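PDB 2EVE: EVE domain-containing protein from Pseudomonas syringae pv. tomato str. DC3000, which is of unknown function but has an EVE domain, related to the PUA and ASCH domains, and so possibly binds RNA or modified nucleic-acid bases. Local coordinates for residues Leu5-Pro10 / Leu123-Lys128; Gly44-Phe49 / Gly100-Phe105. All blocks are in the same frame, centred on the assembly; numbering follows the deposited sequence.

Contact 1 (Leu5-Pro10 / Leu123-Lys128); sequences LMKSEP and LPLVQK. With 144 (tris-hydroxymethyl-methyl-ammonium), chain D.
Leu5 and Lys7 of strand 3-8 meet Leu125 of a short 3-10 turn that packs over the mixed sheet of the EVE domain, a fold related to PUA and ASCH. The turn belongs to the loop between helix 111-115 and strand 134-137. At its start, Leu123 is buried and only flanks the contact, but its carbonyl O accepts a bond from the backbone N of Val126 at 3.0 Å. Pro124 O does the same for Gln127 N; these two successive bonds define the 3-10 turn, and Leu125 within it points toward the strand.

Leu125 carries the contact with both methyls, each meeting a different partner. CG lies anti to the backbone N (chi1 -175°), which extends the fork toward the sheet. Its CD2 approaches Leu5 CD1 at 4.0 Å, the two side chains crossing at about a right angle. Its CD1 instead lies against the aliphatic part of Lys7, 3.5 Å from CE. Leu111 and Leu114 of helix 111-115, together with Met135 and Tyr50, complete the apolar setting of Leu125. Beyond it, Val126 touches Lys115 of that helix.

Lys7 runs fully extended beyond CG, so its methylenes span from the strand to the turn, and the ammonium is carried to Leu132 O, with which NZ forms a weak hydrogen bond. The same chain lines the pocket of the bound tris-hydroxymethyl-methyl-ammonium, which is also hydrogen-bonded to Tyr50 OH. Lys7 meets this ligand with the outer part of its side chain. Its NZ lies close to ligand C4, and its CD is 3.4 Å from the hydroxyl oxygen O4.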
loop_
_atom_site.group_PDB
_atom_site.type_symbol
_atom_site.label_atom_id
_atom_site.label_comp_id
_atom_site.label_asym_id
_atom_site.label_seq_id
_atom_site.Cartn_x
_atom_site.Cartn_y
_atom_site.Cartn_z
ATOM N N LEU A 5 -1.728 -2.981 4.384
ATOM C CA LEU A 5 -1.437 -3.442 3.036
ATOM C C LEU A 5 -1.741 -2.270 2.111
ATOM O O LEU A 5 -2.762 -1.596 2.263
ATOM C CB LEU A 5 -2.293 -4.664 2.657
ATOM C CG LEU A 5 -2.047 -5.232 1.253
ATOM C CD1 LEU A 5 -2.245 -6.746 1.238
ATOM C CD2 LEU A 5 -2.979 -4.559 0.262
HETATM N N MSE A 6 -0.834 -2.006 1.177
HETATM C CA MSE A 6 -1.016 -0.925 0.215
HETATM C C MSE A 6 -0.685 -1.415 -1.191
HETATM O O MSE A 6 0.252 -2.189 -1.377
HETATM C CB MSE A 6 -0.141 0.274 0.583
HETATM C CG MSE A 6 -0.443 0.846 1.966
HETATM SE SE MSE A 6 0.174 2.671 2.176
HETATM C CE MSE A 6 2.038 2.255 2.299
ATOM N N LYS A 7 -1.455 -0.943 -2.169
ATOM C CA LYS A 7 -1.302 -1.350 -3.565
ATOM C C LYS A 7 -0.492 -0.407 -4.449
ATOM O O LYS A 7 -0.535 0.810 -4.283
ATOM C CB LYS A 7 -2.680 -1.524 -4.207
ATOM C CG LYS A 7 -3.585 -2.515 -3.509
ATOM C CD LYS A 7 -4.908 -2.648 -4.252
ATOM C CE LYS A 7 -5.841 -3.616 -3.549
ATOM N NZ LYS A 7 -7.144 -3.748 -4.255
ATOM N N SER A 8 0.229 -0.992 -5.405
ATOM C CA SER A 8 1.032 -0.232 -6.353
ATOM C C SER A 8 1.309 -1.043 -7.615
ATOM O O SER A 8 1.616 -2.231 -7.540
ATOM C CB SER A 8 2.368 0.174 -5.728
ATOM O OG SER A 8 3.128 0.967 -6.635
ATOM N N GLU A 9 1.190 -0.398 -8.771
ATOM C CA GLU A 9 1.479 -1.063 -10.036
ATOM C C GLU A 9 3.001 -1.121 -10.109
ATOM O O GLU A 9 3.667 -0.089 -10.050
ATOM C CB GLU A 9 0.931 -0.254 -11.209
ATOM C CG GLU A 9 -0.578 -0.156 -11.245
ATOM C CD GLU A 9 -1.083 0.563 -12.480
ATOM O OE1 GLU A 9 -2.314 0.728 -12.605
ATOM O OE2 GLU A 9 -0.252 0.959 -13.324
ATOM N N PRO A 10 3.568 -2.329 -10.246
ATOM C CA PRO A 10 5.023 -2.498 -10.313
ATOM C C PRO A 10 5.756 -1.713 -11.398
ATOM O O PRO A 10 6.896 -1.299 -11.193
ATOM C CB PRO A 10 5.186 -4.007 -10.462
ATOM C CG PRO A 10 3.951 -4.400 -11.211
ATOM C CD PRO A 10 2.885 -3.610 -10.491
ATOM N N LEU A 123 -10.249 -10.017 5.028
ATOM C CA LEU A 123 -9.341 -9.029 4.460
ATOM C C LEU A 123 -10.025 -8.395 3.250
ATOM O O LEU A 123 -10.446 -9.095 2.332
ATOM C CB LEU A 123 -8.041 -9.707 4.031
ATOM C CG LEU A 123 -6.912 -8.795 3.554
ATOM C CD1 LEU A 123 -6.433 -7.909 4.705
ATOM C CD2 LEU A 123 -5.777 -9.655 3.029
ATOM N N PRO A 124 -10.149 -7.056 3.234
ATOM C CA PRO A 124 -10.798 -6.381 2.105
ATOM C C PRO A 124 -10.278 -6.812 0.733
ATOM O O PRO A 124 -11.044 -6.902 -0.227
ATOM C CB PRO A 124 -10.524 -4.907 2.387
ATOM C CG PRO A 124 -10.546 -4.856 3.876
ATOM C CD PRO A 124 -9.743 -6.079 4.261
ATOM N N LEU A 125 -8.978 -7.077 0.655
ATOM C CA LEU A 125 -8.331 -7.486 -0.589
ATOM C C LEU A 125 -9.022 -8.656 -1.281
ATOM O O LEU A 125 -9.096 -8.699 -2.511
ATOM C CB LEU A 125 -6.869 -7.865 -0.321
ATOM C CG LEU A 125 -5.999 -8.201 -1.537
ATOM C CD1 LEU A 125 -5.667 -6.916 -2.276
ATOM C CD2 LEU A 125 -4.715 -8.895 -1.095
ATOM N N VAL A 126 -9.524 -9.603 -0.495
ATOM C CA VAL A 126 -10.174 -10.784 -1.055
ATOM C C VAL A 126 -11.696 -10.717 -1.065
ATOM O O VAL A 126 -12.358 -11.700 -1.401
ATOM C CB VAL A 126 -9.759 -12.067 -0.296
ATOM C CG1 VAL A 126 -8.245 -12.194 -0.277
ATOM C CG2 VAL A 126 -10.320 -12.050 1.117
ATOM N N GLN A 127 -12.254 -9.566 -0.703
ATOM C CA GLN A 127 -13.703 -9.416 -0.682
ATOM C C GLN A 127 -14.217 -8.867 -2.010
ATOM O O GLN A 127 -13.741 -7.843 -2.501
ATOM C CB GLN A 127 -14.125 -8.496 0.465
ATOM C CG GLN A 127 -13.671 -8.979 1.836
ATOM C CD GLN A 127 -14.263 -8.163 2.967
ATOM O OE1 GLN A 127 -14.158 -6.937 2.985
ATOM N NE2 GLN A 127 -14.887 -8.842 3.923
ATOM N N LYS A 128 -15.191 -9.561 -2.585
ATOM C CA LYS A 128 -15.770 -9.159 -3.860
ATOM C C LYS A 128 -16.300 -7.729 -3.817
ATOM O O LYS A 128 -16.933 -7.319 -2.845
ATOM C CB LYS A 128 -16.897 -10.122 -4.238
ATOM C CG LYS A 128 -17.466 -9.906 -5.626
ATOM C CD LYS A 128 -18.481 -10.984 -5.963
ATOM C CE LYS A 128 -18.977 -10.847 -7.391
ATOM N NZ LYS A 128 -19.933 -11.933 -7.749
HETATM C C1 144 D . -5.427 -4.812 -9.515
HETATM N N 144 D . -6.409 -4.785 -8.440
HETATM C C2 144 D . -6.507 -6.161 -7.851
HETATM O O2 144 D . -5.644 -7.316 -7.852
HETATM C C3 144 D . -7.689 -4.255 -9.076
HETATM O O3 144 D . -8.799 -4.118 -8.164
HETATM C C4 144 D . -5.837 -3.884 -7.417
HETATM O O4 144 D . -5.529 -2.322 -7.539
#

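Contact 2 (Gly44-Phe49 / Gly100-Phe105); sequences GDEFFF and GFVDIF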
loop_
_atom_site.group_PDB
_atom_site.type_symbol
_atom_site.label_atom_id
_atom_site.label_comp_id
_atom_site.label_asym_id
_atom_site.label_seq_id
_atom_site.Cartn_x
_atom_site.Cartn_y
_atom_site.Cartn_z
ATOM N N GLY A 44 6.857 3.142 12.160
ATOM C CA GLY A 44 7.172 1.812 12.644
ATOM C C GLY A 44 6.188 0.758 12.181
ATOM O O GLY A 44 6.512 -0.431 12.164
ATOM N N ASP A 45 4.977 1.180 11.824
ATOM C CA ASP A 45 3.978 0.235 11.334
ATOM C C ASP A 45 4.549 -0.416 10.083
ATOM O O ASP A 45 5.352 0.188 9.371
ATOM C CB ASP A 45 2.673 0.945 10.962
ATOM C CG ASP A 45 1.846 1.347 12.171
ATOM O OD1 ASP A 45 2.238 1.034 13.316
ATOM O OD2 ASP A 45 0.794 1.983 11.966
ATOM N N GLU A 46 4.147 -1.651 9.818
ATOM C CA GLU A 46 4.623 -2.354 8.634
ATOM C C GLU A 46 3.456 -2.620 7.703
ATOM O O GLU A 46 2.306 -2.656 8.138
ATOM C CB GLU A 46 5.290 -3.670 9.032
ATOM C CG GLU A 46 6.607 -3.479 9.761
ATOM C CD GLU A 46 7.147 -4.773 10.333
ATOM O OE1 GLU A 46 6.500 -5.339 11.238
ATOM O OE2 GLU A 46 8.220 -5.219 9.880
ATOM N N PHE A 47 3.746 -2.799 6.420
ATOM C CA PHE A 47 2.688 -3.063 5.455
ATOM C C PHE A 47 3.137 -4.001 4.357
ATOM O O PHE A 47 4.319 -4.055 4.011
ATOM C CB PHE A 47 2.202 -1.751 4.819
ATOM C CG PHE A 47 3.201 -1.113 3.885
ATOM C CD1 PHE A 47 3.194 -1.403 2.522
ATOM C CD2 PHE A 47 4.146 -0.215 4.370
ATOM C CE1 PHE A 47 4.118 -0.806 1.658
ATOM C CE2 PHE A 47 5.074 0.384 3.517
ATOM C CZ PHE A 47 5.058 0.091 2.163
ATOM N N PHE A 48 2.183 -4.754 3.823
ATOM C CA PHE A 48 2.475 -5.645 2.715
ATOM C C PHE A 48 2.415 -4.812 1.447
ATOM O O PHE A 48 1.467 -4.053 1.236
ATOM C CB PHE A 48 1.451 -6.777 2.632
ATOM C CG PHE A 48 1.650 -7.841 3.660
ATOM C CD1 PHE A 48 2.908 -8.404 3.858
ATOM C CD2 PHE A 48 0.586 -8.286 4.433
ATOM C CE1 PHE A 48 3.100 -9.396 4.810
ATOM C CE2 PHE A 48 0.768 -9.278 5.388
ATOM C CZ PHE A 48 2.028 -9.835 5.579
ATOM N N PHE A 49 3.448 -4.945 0.623
ATOM C CA PHE A 49 3.552 -4.225 -0.644
ATOM C C PHE A 49 2.882 -5.119 -1.690
ATOM O O PHE A 49 3.433 -6.145 -2.092
ATOM C CB PHE A 49 5.037 -4.011 -0.978
ATOM C CG PHE A 49 5.303 -2.971 -2.045
ATOM C CD1 PHE A 49 4.726 -3.064 -3.309
ATOM C CD2 PHE A 49 6.189 -1.923 -1.789
ATOM C CE1 PHE A 49 5.032 -2.124 -4.309
ATOM C CE2 PHE A 49 6.498 -0.987 -2.774
ATOM C CZ PHE A 49 5.921 -1.084 -4.037
ATOM N N GLY A 100 9.680 2.863 4.061
ATOM C CA GLY A 100 11.015 2.305 3.965
ATOM C C GLY A 100 10.984 0.824 3.638
ATOM O O GLY A 100 9.987 0.143 3.884
ATOM N N PHE A 101 12.081 0.318 3.084
ATOM C CA PHE A 101 12.159 -1.090 2.718
ATOM C C PHE A 101 12.350 -2.005 3.919
ATOM O O PHE A 101 13.081 -1.681 4.856
ATOM C CB PHE A 101 13.308 -1.319 1.727
ATOM C CG PHE A 101 13.482 -2.755 1.315
ATOM C CD1 PHE A 101 14.498 -3.535 1.860
ATOM C CD2 PHE A 101 12.626 -3.328 0.381
ATOM C CE1 PHE A 101 14.661 -4.872 1.479
ATOM C CE2 PHE A 101 12.776 -4.659 -0.010
ATOM C CZ PHE A 101 13.797 -5.432 0.541
ATOM N N VAL A 102 11.663 -3.142 3.896
ATOM C CA VAL A 102 11.796 -4.127 4.958
ATOM C C VAL A 102 12.204 -5.472 4.361
ATOM O O VAL A 102 13.213 -6.046 4.761
ATOM C CB VAL A 102 10.485 -4.290 5.775
ATOM C CG1 VAL A 102 10.634 -5.439 6.769
ATOM C CG2 VAL A 102 10.176 -3.002 6.529
ATOM N N ASP A 103 11.442 -5.973 3.392
ATOM C CA ASP A 103 11.784 -7.258 2.792
ATOM C C ASP A 103 11.151 -7.461 1.423
ATOM O O ASP A 103 10.137 -6.846 1.090
ATOM C CB ASP A 103 11.372 -8.391 3.748
ATOM C CG ASP A 103 11.993 -9.732 3.382
ATOM O OD1 ASP A 103 13.085 -9.750 2.775
ATOM O OD2 ASP A 103 11.394 -10.774 3.723
ATOM N N ILE A 104 11.775 -8.311 0.616
ATOM C CA ILE A 104 11.259 -8.612 -0.707
ATOM C C ILE A 104 11.132 -10.128 -0.809
ATOM O O ILE A 104 12.042 -10.866 -0.427
ATOM C CB ILE A 104 12.189 -8.063 -1.819
ATOM C CG1 ILE A 104 11.620 -8.418 -3.191
ATOM C CG2 ILE A 104 13.606 -8.590 -1.630
ATOM C CD1 ILE A 104 12.374 -7.801 -4.347
ATOM N N PHE A 105 9.985 -10.587 -1.293
ATOM C CA PHE A 105 9.726 -12.013 -1.421
ATOM C C PHE A 105 10.355 -12.596 -2.682
ATOM O O PHE A 105 10.382 -11.953 -3.732
ATOM C CB PHE A 105 8.214 -12.280 -1.447
ATOM C CG PHE A 105 7.489 -11.895 -0.177
ATOM C CD1 PHE A 105 8.183 -11.481 0.956
ATOM C CD2 PHE A 105 6.100 -11.970 -0.116
ATOM C CE1 PHE A 105 7.503 -11.153 2.133
ATOM C CE2 PHE A 105 5.413 -11.645 1.054
ATOM C CZ PHE A 105 6.115 -11.236 2.180
#
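Phe48 and Phe105 make the buried end of a contact between strands 46-51 and 95-110 of the mixed EVE-domain sheet, two strands that are not neighbours but are separated by strand 58-71. They run in nearly the same direction, their short touching parts 22° apart, as expected for strands that both pair antiparallel with the one between them. Backbones are therefore well separated, Glu46 CA lying 8.3 Å from Val102 CA, and the meeting is left to side chains reaching over the intervening strand.

At the buried end, Phe48 CE1 comes to the rim of the Phe105 ring, near its plane, and lies 4.4 Å from CZ. The approach is apolar, and neighbours close it in: both phenylalanines also touch Ile59 of the intervening strand, Phe48 stacks on Trp142 and packs on Ile145, and Phe105 touches Arg149. Helix 139-149 thus covers this side of the sheet.

The other end is partly exposed, although its nearest atoms come closer together. Here Glu46 and Val102 cross at about a right angle, and a charged group meets a methyl without any polar bond between them. Glu46 leaves the strand with CG anti to its own carbonyl carbon (chi1 -69°) and CD extended beyond, a course that brings the carboxylate to the valine; its side chain also touches Tyr3 and Trp142. Val102 rests on Ile62 and Lys64 of strand 58-71. With Asp103 it faces Ile62 in a classic beta bulge, a local irregularity in the pairing of strand 95-110 with strand 58-71. Of the two valine methyls it is CG1 that meets Glu46, 3.9 Å from OE2.

In the fold
Both contacts draw on one mixed sheet, and their centres lie 15 Å apart. Contact 1 uses strand 3-8 and contact 2 the parallel strand 46-51 beside it; a probable hydrogen bond from Met6 N to Phe48 O, 3.1 Å long, joins them directly, and Met6 and Phe47 pack together. Along the chain, 44-49 and 100-105 both fall between 5-10 and 123-128, so contact 2 lies wholly within the span that contact 1 brackets. Within this single EVE domain, contact 1 joins strand 3-8 to the loop before strand 134-137 beside the ligand pocket, whereas contact 2 spans strand 58-71 to reach strand 95-110.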